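Local coordinates for protein Rv1989c (MbcT) (Mycobacterium tuberculosis, PDB 6FKG) that degrades NAD(+) by phosphorolysis as the toxin of a type II toxin-antitoxin system, killing the cell unless its cognate antitoxin MbcA blocks the active site, at residues B[92-98]-B[166-172]. Sequence-based numbering, arbitrary orientation.
Sequences HTIDVTD and QLQLRQS
T93 and D95 pair with Q171 and Q168 as hydrogen-bonded antiparallel partners, the strand axes of 92-97 and 167-172 running at 147° with a closest approach of 4.5 Å. Between these pairs the register slips by one residue, R170 and Q171 both facing T93: T93 O accepts a nearly straight bond from R170 N (2.8 Å) and a weak one from Q171 N (3.4 Å). R170, with a helix-like psi, is the extra residue, and its side chain bends at chi2 (-40°) to cross D95 at about a right angle. NE then meets D95 OD2 at 2.8 Å in a salt bridge whose hydrogen bond is weak, its N-H...O angle being only 122°. D95 OD1 is hydrogen-bonded to T24 OG1. On the opposite face, S172 OG is hydrogen-bonded to H92 ND1 (2.8 Å), at the ring edge and in its plane, while H92 NE2 is hydrogen-bonded to T29 OG1; the imidazole is thus held at both nitrogens. I94 CG1 packs against L169 CD1 (3.8 Å), and L167 lies alongside V96. Beyond the last bridge, Q166 NE2 bonds to T97 O at 3.1 Å, with that oxygen in its amide plane, and OE1 turns to Q141. The arrangement is a classic beta bulge in an antiparallel pair, here joining strand 167-174 to strand 89-103, whose backbone also pairs with strand 19-30, in the mixed sheet of the RES domain.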
loop_
_atom_site.group_PDB
_atom_site.type_symbol
_atom_site.label_atom_id
_atom_site.label_comp_id
_atom_site.label_asym_id
_atom_site.label_seq_id
_atom_site.Cartn_x
_atom_site.Cartn_y
_atom_site.Cartn_z
ATOM N N HIS B 92 -8.677 -8.862 47.166
ATOM C CA HIS B 92 -8.526 -7.578 47.834
ATOM C C HIS B 92 -9.845 -7.003 48.273
ATOM O O HIS B 92 -10.774 -6.887 47.483
ATOM C CB HIS B 92 -7.845 -6.583 46.904
ATOM C CG HIS B 92 -6.618 -7.124 46.261
ATOM N ND1 HIS B 92 -5.463 -7.379 46.971
ATOM C CD2 HIS B 92 -6.364 -7.476 44.978
ATOM C CE1 HIS B 92 -4.546 -7.855 46.145
ATOM N NE2 HIS B 92 -5.069 -7.926 44.931
ATOM N N THR B 93 -9.908 -6.633 49.539
ATOM C CA THR B 93 -11.055 -5.951 50.095
ATOM C C THR B 93 -10.748 -4.465 50.070
ATOM O O THR B 93 -9.781 -4.032 50.688
ATOM C CB THR B 93 -11.327 -6.402 51.525
ATOM O OG1 THR B 93 -11.516 -7.821 51.546
ATOM C CG2 THR B 93 -12.560 -5.712 52.082
ATOM N N ILE B 94 -11.553 -3.702 49.342
ATOM C CA ILE B 94 -11.277 -2.287 49.106
ATOM C C ILE B 94 -12.506 -1.466 49.447
ATOM O O ILE B 94 -13.555 -1.608 48.817
ATOM C CB ILE B 94 -10.859 -2.027 47.646
ATOM C CG1 ILE B 94 -9.562 -2.790 47.325
ATOM C CG2 ILE B 94 -10.700 -0.516 47.389
ATOM C CD1 ILE B 94 -9.253 -2.929 45.830
ATOM N N ASP B 95 -12.374 -0.626 50.467
ATOM C CA ASP B 95 -13.443 0.284 50.855
ATOM C C ASP B 95 -13.520 1.467 49.889
ATOM O O ASP B 95 -12.518 2.147 49.628
ATOM C CB ASP B 95 -13.240 0.793 52.286
ATOM C CG ASP B 95 -13.632 -0.226 53.337
ATOM O OD1 ASP B 95 -14.360 -1.183 53.009
ATOM O OD2 ASP B 95 -13.230 -0.052 54.507
ATOM N N VAL B 96 -14.717 1.706 49.366
ATOM C CA VAL B 96 -14.961 2.824 48.451
ATOM C C VAL B 96 -15.831 3.862 49.161
ATOM O O VAL B 96 -16.876 3.518 49.718
ATOM C CB VAL B 96 -15.652 2.349 47.154
ATOM C CG1 VAL B 96 -15.960 3.526 46.237
ATOM C CG2 VAL B 96 -14.794 1.305 46.451
ATOM N N THR B 97 -15.407 5.124 49.140
ATOM C CA THR B 97 -16.107 6.178 49.869
ATOM C C THR B 97 -16.483 7.355 48.981
ATOM O O THR B 97 -15.626 7.971 48.350
ATOM C CB THR B 97 -15.256 6.704 51.046
ATOM O OG1 THR B 97 -14.894 5.606 51.890
ATOM C CG2 THR B 97 -16.035 7.747 51.864
ATOM N N ASP B 98 -17.782 7.645 48.949
ATOM C CA ASP B 98 -18.351 8.779 48.225
ATOM C C ASP B 98 -17.877 8.913 46.774
ATOM O O ASP B 98 -17.630 10.020 46.303
ATOM C CB ASP B 98 -18.056 10.071 48.989
ATOM C CG ASP B 98 -18.692 10.085 50.365
ATOM O OD1 ASP B 98 -19.819 9.560 50.505
ATOM O OD2 ASP B 98 -18.070 10.617 51.305
ATOM N N GLN B 166 -10.555 7.751 49.023
ATOM C CA GLN B 166 -11.817 7.352 48.397
ATOM C C GLN B 166 -11.788 5.862 48.090
ATOM O O GLN B 166 -12.811 5.178 48.152
ATOM C CB GLN B 166 -12.084 8.151 47.120
ATOM C CG GLN B 166 -12.651 9.538 47.371
ATOM C CD GLN B 166 -13.357 10.103 46.152
ATOM O OE1 GLN B 166 -12.742 10.780 45.331
ATOM N NE2 GLN B 166 -14.652 9.824 46.028
ATOM N N LEU B 167 -10.609 5.368 47.743
ATOM C CA LEU B 167 -10.385 3.936 47.653
ATOM C C LEU B 167 -9.332 3.564 48.691
ATOM O O LEU B 167 -8.248 4.130 48.705
ATOM C CB LEU B 167 -9.925 3.528 46.253
ATOM C CG LEU B 167 -10.949 3.049 45.230
ATOM C CD1 LEU B 167 -12.022 4.094 45.004
ATOM C CD2 LEU B 167 -10.227 2.742 43.934
ATOM N N GLN B 168 -9.658 2.626 49.571
ATOM C CA GLN B 168 -8.725 2.224 50.615
ATOM C C GLN B 168 -8.631 0.717 50.712
ATOM O O GLN B 168 -9.629 0.045 50.991
ATOM C CB GLN B 168 -9.144 2.805 51.966
ATOM C CG GLN B 168 -9.008 4.319 52.056
ATOM C CD GLN B 168 -9.585 4.882 53.342
ATOM O OE1 GLN B 168 -10.729 4.595 53.702
ATOM N NE2 GLN B 168 -8.793 5.682 54.043
ATOM N N LEU B 169 -7.434 0.189 50.471
ATOM C CA LEU B 169 -7.193 -1.248 50.587
ATOM C C LEU B 169 -7.253 -1.647 52.056
ATOM O O LEU B 169 -6.505 -1.111 52.867
ATOM C CB LEU B 169 -5.835 -1.623 49.996
ATOM C CG LEU B 169 -5.468 -3.100 50.083
ATOM C CD1 LEU B 169 -6.446 -3.933 49.251
ATOM C CD2 LEU B 169 -4.024 -3.331 49.642
ATOM N N ARG B 170 -8.151 -2.570 52.393
ATOM C CA ARG B 170 -8.343 -2.990 53.782
ATOM C C ARG B 170 -7.637 -4.301 54.063
ATOM O O ARG B 170 -7.125 -4.513 55.148
ATOM C CB ARG B 170 -9.832 -3.145 54.111
ATOM C CG ARG B 170 -10.608 -1.847 54.171
ATOM C CD ARG B 170 -9.795 -0.750 54.851
ATOM N NE ARG B 170 -10.657 0.236 55.493
ATOM C CZ ARG B 170 -10.318 1.504 55.708
ATOM N NH1 ARG B 170 -9.130 1.958 55.322
ATOM N NH2 ARG B 170 -11.173 2.325 56.302
ATOM N N GLN B 171 -7.611 -5.186 53.074
ATOM C CA GLN B 171 -7.154 -6.547 53.306
ATOM C C GLN B 171 -6.845 -7.231 51.983
ATOM O O GLN B 171 -7.502 -6.957 50.989
ATOM C CB GLN B 171 -8.223 -7.321 54.081
ATOM C CG GLN B 171 -7.918 -8.777 54.349
ATOM C CD GLN B 171 -9.131 -9.507 54.886
ATOM O OE1 GLN B 171 -9.609 -10.471 54.290
ATOM N NE2 GLN B 171 -9.645 -9.038 56.012
ATOM N N SER B 172 -5.835 -8.097 51.973
ATOM C CA SER B 172 -5.538 -8.944 50.806
ATOM C C SER B 172 -5.300 -10.364 51.304
ATOM O O SER B 172 -4.564 -10.555 52.265
ATOM C CB SER B 172 -4.300 -8.453 50.038
ATOM O OG SER B 172 -4.452 -7.131 49.549
HETATM O O HOH W 1 -9.652 -9.741 51.039
#